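Local coordinates for protein UV damage endonuclease (Sulfolobus acidocaldarius, PDB 3TC3) that probably cleaves DNA at ultraviolet-induced and other lesions to start excision repair, acting as a manganese-binding endonuclease built on a TIM barrel, at residues F77-S80 and S81-P85; F201-K204 and D205-I209; D220-H223 and H224-N228; T266-E270 and E271-R275. One frame throughout, in Å; residues are numbered along the deposited sequence.

Contact 1. Residues F77-S80 and S81-P85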
loop_
_atom_site.group_PDB
_atom_site.type_symbol
_atom_site.label_atom_id
_atom_site.label_comp_id
_atom_site.label_asym_id
_atom_site.label_seq_id
_atom_site.Cartn_x
_atom_site.Cartn_y
_atom_site.Cartn_z
ATOM N N PHE A 77 -2.491 -6.370 5.635
ATOM C CA PHE A 77 -3.633 -5.866 4.850
ATOM C C PHE A 77 -3.327 -4.481 4.344
ATOM O O PHE A 77 -2.683 -3.695 5.035
ATOM C CB PHE A 77 -4.903 -5.823 5.737
ATOM C CG PHE A 77 -6.148 -5.642 4.922
ATOM C CD1 PHE A 77 -6.594 -6.670 4.035
ATOM C CD2 PHE A 77 -6.919 -4.420 5.006
ATOM C CE1 PHE A 77 -7.723 -6.394 3.202
ATOM C CE2 PHE A 77 -8.069 -4.223 4.202
ATOM C CZ PHE A 77 -8.495 -5.263 3.303
ATOM N N ARG A 78 -3.828 -4.190 3.153
ATOM C CA ARG A 78 -3.723 -2.833 2.548
ATOM C C ARG A 78 -5.086 -2.179 2.667
ATOM O O ARG A 78 -6.025 -2.555 1.982
ATOM C CB ARG A 78 -3.153 -2.775 1.104
ATOM C CG ARG A 78 -2.934 -1.246 0.695
ATOM C CD ARG A 78 -2.501 -1.179 -0.830
ATOM N NE ARG A 78 -1.186 -1.856 -1.034
ATOM C CZ ARG A 78 -0.836 -2.252 -2.269
ATOM N NH1 ARG A 78 -1.624 -2.013 -3.307
ATOM N NH2 ARG A 78 0.287 -2.826 -2.459
ATOM N N ILE A 79 -5.228 -1.236 3.604
ATOM C CA ILE A 79 -6.552 -0.563 3.815
ATOM C C ILE A 79 -6.874 0.332 2.620
ATOM O O ILE A 79 -6.008 1.062 2.103
ATOM C CB ILE A 79 -6.498 0.252 5.087
ATOM C CG1 ILE A 79 -6.355 -0.690 6.272
ATOM C CG2 ILE A 79 -7.785 1.124 5.231
ATOM C CD1 ILE A 79 -6.220 0.060 7.672
ATOM N N SER A 80 -8.123 0.227 2.189
ATOM C CA SER A 80 -8.555 1.011 1.041
ATOM C C SER A 80 -8.467 2.536 1.272
ATOM O O SER A 80 -8.837 3.023 2.367
ATOM C CB SER A 80 -10.056 0.676 0.747
ATOM O OG SER A 80 -10.518 1.587 -0.271
ATOM N N SER A 81 -8.001 3.253 0.278
ATOM C CA SER A 81 -7.999 4.764 0.314
ATOM C C SER A 81 -9.398 5.304 0.257
ATOM O O SER A 81 -9.621 6.494 0.590
ATOM C CB SER A 81 -7.131 5.344 -0.792
ATOM O OG SER A 81 -5.819 4.835 -0.641
ATOM N N ASN A 82 -10.374 4.467 -0.121
ATOM C CA ASN A 82 -11.784 4.985 -0.128
ATOM C C ASN A 82 -12.413 4.922 1.230
ATOM O O ASN A 82 -13.610 5.305 1.385
ATOM C CB ASN A 82 -12.619 4.130 -1.120
ATOM C CG ASN A 82 -12.258 4.330 -2.496
ATOM O OD1 ASN A 82 -11.679 5.352 -2.873
ATOM N ND2 ASN A 82 -12.714 3.377 -3.364
ATOM N N THR A 83 -11.706 4.477 2.281
ATOM C CA THR A 83 -12.319 4.210 3.608
ATOM C C THR A 83 -13.188 5.414 4.030
ATOM O O THR A 83 -14.361 5.196 4.378
ATOM C CB THR A 83 -11.253 3.930 4.677
ATOM O OG1 THR A 83 -10.686 2.638 4.327
ATOM C CG2 THR A 83 -11.856 3.822 6.083
ATOM N N ILE A 84 -12.592 6.601 4.015
ATOM C CA ILE A 84 -13.424 7.833 4.252
ATOM C C ILE A 84 -13.565 8.537 2.866
ATOM O O ILE A 84 -12.625 9.157 2.384
ATOM C CB ILE A 84 -12.708 8.797 5.165
ATOM C CG1 ILE A 84 -12.222 8.110 6.439
ATOM C CG2 ILE A 84 -13.690 10.060 5.450
ATOM C CD1 ILE A 84 -13.361 7.502 7.348
ATOM N N PRO A 85 -14.706 8.391 2.172
ATOM C CA PRO A 85 -14.791 8.927 0.828
ATOM C C PRO A 85 -14.556 10.405 0.647
ATOM O O PRO A 85 -15.195 11.130 1.421
ATOM C CB PRO A 85 -16.220 8.548 0.416
ATOM C CG PRO A 85 -16.554 7.389 1.188
ATOM C CD PRO A 85 -15.941 7.709 2.583
HETATM O O HOH W 1 -4.835 2.232 0.002
#

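Contact 2. Residues F201-K204 and D205-I209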
loop_
_atom_site.group_PDB
_atom_site.type_symbol
_atom_site.label_atom_id
_atom_site.label_comp_id
_atom_site.label_asym_id
_atom_site.label_seq_id
_atom_site.Cartn_x
_atom_site.Cartn_y
_atom_site.Cartn_z
ATOM N N PHE A 201 10.874 4.647 -12.878
ATOM C CA PHE A 201 11.709 4.621 -11.690
ATOM C C PHE A 201 11.961 3.198 -11.182
ATOM O O PHE A 201 11.096 2.544 -10.592
ATOM C CB PHE A 201 11.141 5.511 -10.540
ATOM C CG PHE A 201 11.133 6.934 -10.931
ATOM C CD1 PHE A 201 12.368 7.641 -11.072
ATOM C CD2 PHE A 201 9.913 7.568 -11.336
ATOM C CE1 PHE A 201 12.361 8.982 -11.531
ATOM C CE2 PHE A 201 9.918 8.894 -11.823
ATOM C CZ PHE A 201 11.088 9.611 -11.876
ATOM N N SER A 202 13.183 2.743 -11.378
ATOM C CA SER A 202 13.575 1.390 -11.071
ATOM C C SER A 202 13.930 1.225 -9.592
ATOM O O SER A 202 13.965 2.241 -8.867
ATOM C CB SER A 202 14.848 1.061 -11.908
ATOM O OG SER A 202 15.937 1.918 -11.459
ATOM N N VAL A 203 14.211 0.027 -9.165
ATOM C CA VAL A 203 14.786 -0.209 -7.834
ATOM C C VAL A 203 16.031 0.668 -7.599
ATOM O O VAL A 203 16.175 1.305 -6.536
ATOM C CB VAL A 203 15.055 -1.665 -7.619
ATOM C CG1 VAL A 203 15.763 -1.898 -6.263
ATOM C CG2 VAL A 203 13.683 -2.393 -7.577
ATOM N N LYS A 204 16.951 0.699 -8.568
ATOM C CA LYS A 204 18.146 1.517 -8.446
ATOM C C LYS A 204 17.796 2.969 -8.126
ATOM O O LYS A 204 18.432 3.634 -7.243
ATOM C CB LYS A 204 18.939 1.465 -9.766
ATOM C CG LYS A 204 20.244 2.303 -9.745
ATOM C CD LYS A 204 20.964 1.982 -11.063
ATOM C CE LYS A 204 22.053 2.984 -11.254
ATOM N NZ LYS A 204 22.652 2.973 -12.597
ATOM N N ASP A 205 16.796 3.499 -8.827
ATOM C CA ASP A 205 16.409 4.914 -8.624
ATOM C C ASP A 205 15.816 5.126 -7.226
ATOM O O ASP A 205 16.128 6.071 -6.518
ATOM C CB ASP A 205 15.355 5.275 -9.670
ATOM C CG ASP A 205 15.925 5.386 -11.063
ATOM O OD1 ASP A 205 17.064 5.860 -11.277
ATOM O OD2 ASP A 205 15.225 4.954 -11.966
ATOM N N CYS A 206 14.996 4.165 -6.794
ATOM C CA CYS A 206 14.428 4.252 -5.425
ATOM C C CYS A 206 15.505 4.146 -4.357
ATOM O O CYS A 206 15.452 4.887 -3.350
ATOM C CB CYS A 206 13.355 3.161 -5.190
ATOM S SG CYS A 206 11.898 3.398 -6.253
ATOM N N LEU A 207 16.521 3.345 -4.620
ATOM C CA LEU A 207 17.619 3.197 -3.632
ATOM C C LEU A 207 18.388 4.548 -3.565
ATOM O O LEU A 207 18.865 4.938 -2.484
ATOM C CB LEU A 207 18.545 2.085 -4.083
ATOM C CG LEU A 207 17.943 0.688 -3.902
ATOM C CD1 LEU A 207 18.903 -0.399 -4.463
ATOM C CD2 LEU A 207 17.654 0.409 -2.438
ATOM N N TRP A 208 18.472 5.269 -4.704
ATOM C CA TRP A 208 19.204 6.570 -4.704
ATOM C C TRP A 208 18.464 7.530 -3.813
ATOM O O TRP A 208 19.071 8.310 -3.050
ATOM C CB TRP A 208 19.294 7.022 -6.149
ATOM C CG TRP A 208 20.221 8.195 -6.353
ATOM C CD1 TRP A 208 21.588 8.150 -6.641
ATOM C CD2 TRP A 208 19.888 9.613 -6.250
ATOM N NE1 TRP A 208 22.091 9.417 -6.768
ATOM C CE2 TRP A 208 21.133 10.333 -6.580
ATOM C CE3 TRP A 208 18.699 10.354 -6.011
ATOM C CZ2 TRP A 208 21.191 11.745 -6.555
ATOM C CZ3 TRP A 208 18.780 11.787 -6.051
ATOM C CH2 TRP A 208 19.988 12.417 -6.338
ATOM N N ILE A 209 17.123 7.553 -3.925
ATOM C CA ILE A 209 16.303 8.374 -3.054
ATOM C C ILE A 209 16.476 7.944 -1.597
ATOM O O ILE A 209 16.693 8.822 -0.739
ATOM C CB ILE A 209 14.811 8.360 -3.474
ATOM C CG1 ILE A 209 14.620 9.049 -4.829
ATOM C CG2 ILE A 209 13.960 8.979 -2.308
ATOM C CD1 ILE A 209 13.177 8.937 -5.335
#

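Contact 3. Residues D220-H223 and H224-N228. With MN (manganese (II) ion), chain C.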
loop_
_atom_site.group_PDB
_atom_site.type_symbol
_atom_site.label_atom_id
_atom_site.label_comp_id
_atom_site.label_asym_id
_atom_site.label_seq_id
_atom_site.Cartn_x
_atom_site.Cartn_y
_atom_site.Cartn_z
ATOM N N ASP A 220 8.598 -4.328 -5.789
ATOM C CA ASP A 220 7.511 -4.909 -6.565
ATOM C C ASP A 220 8.147 -5.797 -7.591
ATOM O O ASP A 220 8.891 -5.329 -8.420
ATOM C CB ASP A 220 6.723 -3.828 -7.198
ATOM C CG ASP A 220 5.567 -4.411 -7.922
ATOM O OD1 ASP A 220 5.697 -5.177 -8.863
ATOM O OD2 ASP A 220 4.413 -4.069 -7.459
ATOM N N ASN A 221 7.871 -7.102 -7.453
ATOM C CA ASN A 221 8.615 -8.070 -8.289
ATOM C C ASN A 221 8.223 -7.957 -9.791
ATOM O O ASN A 221 9.109 -8.063 -10.617
ATOM C CB ASN A 221 8.436 -9.470 -7.795
ATOM C CG ASN A 221 7.055 -9.989 -7.943
ATOM O OD1 ASN A 221 6.047 -9.292 -7.677
ATOM N ND2 ASN A 221 6.974 -11.271 -8.362
ATOM N N LEU A 222 6.944 -7.798 -10.108
ATOM C CA LEU A 222 6.554 -7.745 -11.535
ATOM C C LEU A 222 7.163 -6.472 -12.123
ATOM O O LEU A 222 7.741 -6.509 -13.193
ATOM C CB LEU A 222 5.027 -7.710 -11.622
ATOM C CG LEU A 222 4.471 -7.542 -13.051
ATOM C CD1 LEU A 222 4.924 -8.673 -13.934
ATOM C CD2 LEU A 222 2.927 -7.492 -12.993
ATOM N N HIS A 223 7.127 -5.347 -11.374
ATOM C CA HIS A 223 7.701 -4.142 -11.947
ATOM C C HIS A 223 9.183 -4.257 -12.200
ATOM O O HIS A 223 9.716 -3.759 -13.215
ATOM C CB HIS A 223 7.437 -2.947 -11.040
ATOM C CG HIS A 223 5.974 -2.601 -10.842
ATOM N ND1 HIS A 223 5.588 -1.698 -9.886
ATOM C CD2 HIS A 223 4.817 -3.110 -11.410
ATOM C CE1 HIS A 223 4.232 -1.581 -9.860
ATOM N NE2 HIS A 223 3.727 -2.448 -10.764
ATOM N N HIS A 224 9.864 -4.868 -11.252
ATOM C CA HIS A 224 11.310 -5.078 -11.429
ATOM C C HIS A 224 11.598 -5.993 -12.592
ATOM O O HIS A 224 12.566 -5.736 -13.314
ATOM C CB HIS A 224 11.826 -5.679 -10.111
ATOM C CG HIS A 224 13.337 -5.997 -10.158
ATOM N ND1 HIS A 224 14.287 -5.014 -10.089
ATOM C CD2 HIS A 224 14.027 -7.209 -10.263
ATOM C CE1 HIS A 224 15.538 -5.590 -10.194
ATOM N NE2 HIS A 224 15.368 -6.928 -10.269
ATOM N N SER A 225 10.777 -7.023 -12.803
ATOM C CA SER A 225 11.024 -7.956 -13.890
ATOM C C SER A 225 10.965 -7.173 -15.211
ATOM O O SER A 225 11.684 -7.510 -16.209
ATOM C CB SER A 225 10.008 -9.074 -13.873
ATOM O OG SER A 225 8.713 -8.707 -14.355
ATOM N N ILE A 226 10.125 -6.126 -15.253
ATOM C CA ILE A 226 9.912 -5.335 -16.493
ATOM C C ILE A 226 10.987 -4.234 -16.678
ATOM O O ILE A 226 11.479 -3.982 -17.771
ATOM C CB ILE A 226 8.511 -4.725 -16.509
ATOM C CG1 ILE A 226 7.482 -5.892 -16.564
ATOM C CG2 ILE A 226 8.276 -3.722 -17.702
ATOM C CD1 ILE A 226 6.031 -5.353 -16.436
ATOM N N LEU A 227 11.365 -3.594 -15.580
ATOM C CA LEU A 227 12.252 -2.424 -15.637
ATOM C C LEU A 227 13.332 -2.597 -14.560
ATOM O O LEU A 227 13.027 -2.455 -13.350
ATOM C CB LEU A 227 11.447 -1.133 -15.363
ATOM C CG LEU A 227 12.326 0.115 -15.408
ATOM C CD1 LEU A 227 12.779 0.392 -16.898
ATOM C CD2 LEU A 227 11.571 1.296 -14.831
ATOM N N ASN A 228 14.555 -2.942 -14.986
ATOM C CA ASN A 228 15.603 -3.196 -14.012
ATOM C C ASN A 228 16.976 -2.823 -14.579
ATOM O O ASN A 228 17.071 -2.383 -15.706
ATOM C CB ASN A 228 15.591 -4.626 -13.549
ATOM C CG ASN A 228 15.847 -5.624 -14.712
ATOM O OD1 ASN A 228 16.907 -5.621 -15.325
ATOM N ND2 ASN A 228 14.906 -6.516 -14.927
HETATM MN MN MN C . 3.072 -2.927 -6.623
HETATM O O HOH W 2 1.563 -1.201 -5.947
#

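Contact 4. Residues T266-E270 and E271-R275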
loop_
_atom_site.group_PDB
_atom_site.type_symbol
_atom_site.label_atom_id
_atom_site.label_comp_id
_atom_site.label_asym_id
_atom_site.label_seq_id
_atom_site.Cartn_x
_atom_site.Cartn_y
_atom_site.Cartn_z
ATOM N N THR A 266 -4.989 -12.295 -12.779
ATOM C CA THR A 266 -6.304 -12.402 -12.146
ATOM C C THR A 266 -6.236 -13.350 -10.925
ATOM O O THR A 266 -7.185 -13.388 -10.124
ATOM C CB THR A 266 -7.373 -12.904 -13.162
ATOM O OG1 THR A 266 -6.842 -13.936 -13.965
ATOM C CG2 THR A 266 -7.767 -11.720 -14.037
ATOM N N THR A 267 -5.131 -14.092 -10.810
ATOM C CA THR A 267 -4.918 -14.927 -9.598
ATOM C C THR A 267 -3.443 -15.297 -9.587
ATOM O O THR A 267 -2.782 -15.200 -10.644
ATOM C CB THR A 267 -5.775 -16.266 -9.710
ATOM O OG1 THR A 267 -5.780 -16.941 -8.423
ATOM C CG2 THR A 267 -5.175 -17.253 -10.780
ATOM N N ILE A 268 -2.926 -15.696 -8.442
ATOM C CA ILE A 268 -1.526 -16.124 -8.422
ATOM C C ILE A 268 -1.425 -17.542 -8.984
ATOM O O ILE A 268 -2.330 -18.357 -8.895
ATOM C CB ILE A 268 -0.842 -16.122 -7.021
ATOM C CG1 ILE A 268 -1.599 -17.029 -6.036
ATOM C CG2 ILE A 268 -0.785 -14.673 -6.468
ATOM C CD1 ILE A 268 -0.706 -17.108 -4.699
ATOM N N ASN A 269 -0.268 -17.813 -9.596
ATOM C CA ASN A 269 0.038 -19.165 -10.002
ATOM C C ASN A 269 0.891 -19.837 -8.910
ATOM O O ASN A 269 1.924 -19.303 -8.478
ATOM C CB ASN A 269 0.830 -19.093 -11.325
ATOM C CG ASN A 269 1.291 -20.474 -11.771
ATOM O OD1 ASN A 269 2.239 -21.043 -11.233
ATOM N ND2 ASN A 269 0.572 -21.034 -12.722
ATOM N N GLU A 270 0.402 -20.965 -8.430
ATOM C CA GLU A 270 1.053 -21.555 -7.257
ATOM C C GLU A 270 2.499 -21.902 -7.531
ATOM O O GLU A 270 3.341 -21.754 -6.619
ATOM C CB GLU A 270 0.312 -22.818 -6.784
ATOM C CG GLU A 270 1.177 -23.737 -5.888
ATOM C CD GLU A 270 0.430 -24.916 -5.285
ATOM O OE1 GLU A 270 -0.730 -25.172 -5.682
ATOM O OE2 GLU A 270 0.970 -25.539 -4.368
ATOM N N GLU A 271 2.821 -22.399 -8.726
ATOM C CA GLU A 271 4.224 -22.751 -8.950
ATOM C C GLU A 271 5.114 -21.489 -9.037
ATOM O O GLU A 271 6.268 -21.511 -8.599
ATOM C CB GLU A 271 4.343 -23.626 -10.232
ATOM C CG GLU A 271 3.134 -24.654 -10.460
ATOM C CD GLU A 271 2.986 -25.585 -9.316
ATOM O OE1 GLU A 271 4.070 -25.952 -8.805
ATOM O OE2 GLU A 271 1.832 -25.936 -8.895
ATOM N N ASN A 272 4.613 -20.407 -9.651
ATOM C CA ASN A 272 5.358 -19.134 -9.690
ATOM C C ASN A 272 5.571 -18.631 -8.264
ATOM O O ASN A 272 6.646 -18.148 -7.922
ATOM C CB ASN A 272 4.651 -18.080 -10.558
ATOM C CG ASN A 272 4.739 -18.393 -12.024
ATOM O OD1 ASN A 272 5.656 -19.067 -12.469
ATOM N ND2 ASN A 272 3.802 -17.912 -12.777
ATOM N N PHE A 273 4.516 -18.710 -7.452
ATOM C CA PHE A 273 4.635 -18.212 -6.083
ATOM C C PHE A 273 5.620 -19.028 -5.282
ATOM O O PHE A 273 6.435 -18.452 -4.535
ATOM C CB PHE A 273 3.209 -18.156 -5.424
ATOM C CG PHE A 273 3.235 -17.571 -4.049
ATOM C CD1 PHE A 273 3.466 -16.211 -3.871
ATOM C CD2 PHE A 273 3.094 -18.406 -2.933
ATOM C CE1 PHE A 273 3.526 -15.678 -2.535
ATOM C CE2 PHE A 273 3.124 -17.885 -1.637
ATOM C CZ PHE A 273 3.331 -16.513 -1.433
ATOM N N ARG A 274 5.512 -20.350 -5.447
ATOM C CA ARG A 274 6.508 -21.228 -4.772
ATOM C C ARG A 274 7.934 -20.874 -5.210
ATOM O O ARG A 274 8.861 -20.836 -4.370
ATOM C CB ARG A 274 6.199 -22.695 -5.078
ATOM C CG ARG A 274 5.017 -23.199 -4.303
ATOM C CD ARG A 274 4.624 -24.600 -4.820
ATOM N NE ARG A 274 3.573 -25.166 -4.017
ATOM C CZ ARG A 274 3.775 -25.830 -2.895
ATOM N NH1 ARG A 274 5.008 -25.985 -2.409
ATOM N NH2 ARG A 274 2.699 -26.275 -2.244
ATOM N N ARG A 275 8.176 -20.604 -6.478
ATOM C CA ARG A 275 9.536 -20.284 -6.914
ATOM C C ARG A 275 10.012 -18.984 -6.292
ATOM O O ARG A 275 11.195 -18.844 -5.866
ATOM C CB ARG A 275 9.605 -20.169 -8.412
ATOM C CG ARG A 275 10.193 -21.417 -9.112
ATOM C CD ARG A 275 10.416 -21.132 -10.605
ATOM N NE ARG A 275 9.240 -21.622 -11.306
ATOM C CZ ARG A 275 8.310 -20.858 -11.846
ATOM N NH1 ARG A 275 8.434 -19.524 -11.786
ATOM N NH2 ARG A 275 7.245 -21.428 -12.436
HETATM O O HOH W 3 4.211 -21.714 -13.607
#

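Contact 1. Residues F77-S80 and S81-P85
Ser-80 and Thr-83 are the first and last residues of a type I beta turn, closed by Thr-83 N donating to Ser-80 O over 3.2 Å from well above the carbonyl plane. The same oxygen takes a second donor: Thr-83 OG1 lies 2.7 Å from Ser-80 O and only 21° from the carbonyl plane. Thr-83 chi1, -70°, makes this possible by setting OG1 beside its own backbone N, which lets one residue grip the carbonyl twice. Ile-79 CG2 comes against that hydroxyl, 3.4 Å from Thr-83 OG1. Ser-80 folds its own side chain forward as well: OG accepts from Asn-82 N at 2.9 Å, an ST turn overlapping the beta turn, and the same hydroxyl oxygen lies 3.4 Å from Asn-82 CB. The two overlapping turns follow strand 76-78, the second strand of the TIM barrel, where Arg-78 makes salt bridges to the metal-site residues Asp-251 and Glu-288. Helix 133-153 covers Thr-83 with Tyr-145 and Leu-149. Ser-81 OG is hydrogen-bonded to His-146 NE2, while Asn-82 ND2 donates to Asp-38 O. A water bridges Ile-79 and Ser-81, donating to Ile-79 O at 2.7 Å and lying 2.9 Å from Ser-81 OG.

Contact 2. Residues F201-K204 and D205-I209
The Phe-201 ring and the Asp-205 carboxylate stand nearly at right angles, their planes 76° apart, with CD1 of the ring 4.0 Å from Asp-205 OD2 in an oblique approach. Leu-174 of helix 170-181 and Val-163 also touch this ring. Further along, the Trp-208 indole makes a cation-pi contact with Arg-212. OD2 of Asp-205 is the busier carboxylate oxygen: Ser-202 N donates to it at 3.1 Å on its anti side, 24° out of the carboxylate plane, and Lys-170 NZ reaches the same atom as a salt bridge. In return Asp-205 N donates to Ser-202 OG at 3.2 Å. These reciprocal bonds form a capping box with Ser-202 as N-cap of helix 203-213, the helix that links strands 192-195 and 217-220 in a beta-alpha-beta unit of the barrel. Ser-202 chi1, 65°, tucks OG between the backbone N and carbonyl carbon, from where it can meet the Asp-205 amide. Replacing Asp-205 with an alanine removes the carboxylate and would probably leave Ser-202 N and the Lys-170 ammonium without this shared acceptor, weakening the cap. One turn on, Val-203 and Leu-207 run side by side, CG1 of the valine 3.9 Å from CD1 of the leucine, while Val-203 O accepts from Leu-207 N at 2.8 Å.

Contact 3. Residues D220-H223 and H224-N228
With chi1 at 76°, Ser-225 OG is flanked by its own N and C atoms, which lets the hydroxyl donate to Leu-222 O at 2.7 Å; at the helix start Asp-220 holds CG anti to its N (chi1 -177°), sending one carboxylate oxygen to the metal and the other to the helix. This is an N-cap that doubles as a metal ligand: Asp-220 lies at the junction of the sixth strand of the TIM barrel and helix 221-226, which it caps. Its OD2 binds manganese at 1.9 Å, and the site is shared with Glu-195, Asp-251, Glu-288 and a water 2.4 Å from the ion. OD1 accepts from His-223 N at 2.9 Å in an almost straight bond, N-H...O 170°, so the first turn of the helix restrains rotation of the metal-bound carboxylate. The same OD1 sits over one face of the His-223 imidazole, offset toward the rim. That ring brings CE1 to 3.7 Å from the manganese, and its ND1 is hydrogen-bonded to Asn-196 O. Leu-222 O accepts a second bond, from Ile-226 N at 3.2 Å, so two donors grip this carbonyl. His-224, whose NE2 bonds to Glu-231 O, carries Asn-228 CB over one face. As the helix ends, Asn-228 ND2 turns back and donates to His-224 O at 2.9 Å, with that oxygen lying close to the plane of the asparagine amide.

Contact 4. Residues T266-E270 and E271-R275
Ile-268 lays CD1 over one face of the Phe-273 ring, 4.0 Å from CG, and this is the closely packed side: the ring also meets Tyr-252 edge-to-face and rests on Ala-299 and Val-302 of helix 293-305. Ile-268 chi1, 58°, folds CG1 back over its own main chain, which aims CD1 at the phenylalanine. Next to it in the chain, Asn-269 OD1 accepts from Asn-272 N at 2.9 Å in its carbonyl plane, on a lone pair. Asn-269 is thus the N-cap of helix 270-279, the helix between the seventh and eighth barrel strands, and its backbone O accepts from Phe-273 N. One turn apart on the helix, Glu-270 and Arg-274 run alongside each other with carboxylate and guanidinium planes 25° apart. OE2 takes both donors of this side-on salt bridge, Arg-274 NE at 2.7 Å on its anti lone pair and Arg-274 NH2 at 2.8 Å. NH2 is shared with Glu-305 of helix 293-305; with a leucine in place of Arg-274, Glu-270 OE2 and Glu-305 would probably both lose their common positive partner. The outer side is looser and polar. Glu-271 bends its exposed chain back until OE2 lies 4.2 Å from Glu-270 OE1, a like-charge approach that is probably unfavourable. Arg-275 grips Asn-272 OD1 end-on, NH1 at 2.9 Å and NH2 at 2.8 Å, the two nitrogens arriving from opposite faces of the amide plane. A water donates to Asn-269 OD1 across 3.2 Å and, weakly, to Asn-272 OD1.

Overall arrangement
The four contacts follow one another along the chain of the barrel that holds the manganese. Only contact 3 supplies a ligand, Asp-220. Contact 2 touches it directly, with Val-203 CG2 3.7 Å from His-224 ND1 and Leu-227 CD2 3.9 Å from Phe-201 N, so the start of helix 203-213 packs against helix 221-226 and the residue that follows it; their centres are 12 Å apart. Contact 1 lies across the chain's centre from both, its Ser-81 side chain about 13 Å from the ion, yet Arg-78 connects its strand to Asp-251 and Glu-288. Contact 4 is centred 16 Å from contact 3, and its Ile-268 side chain is about 12 Å from the ion.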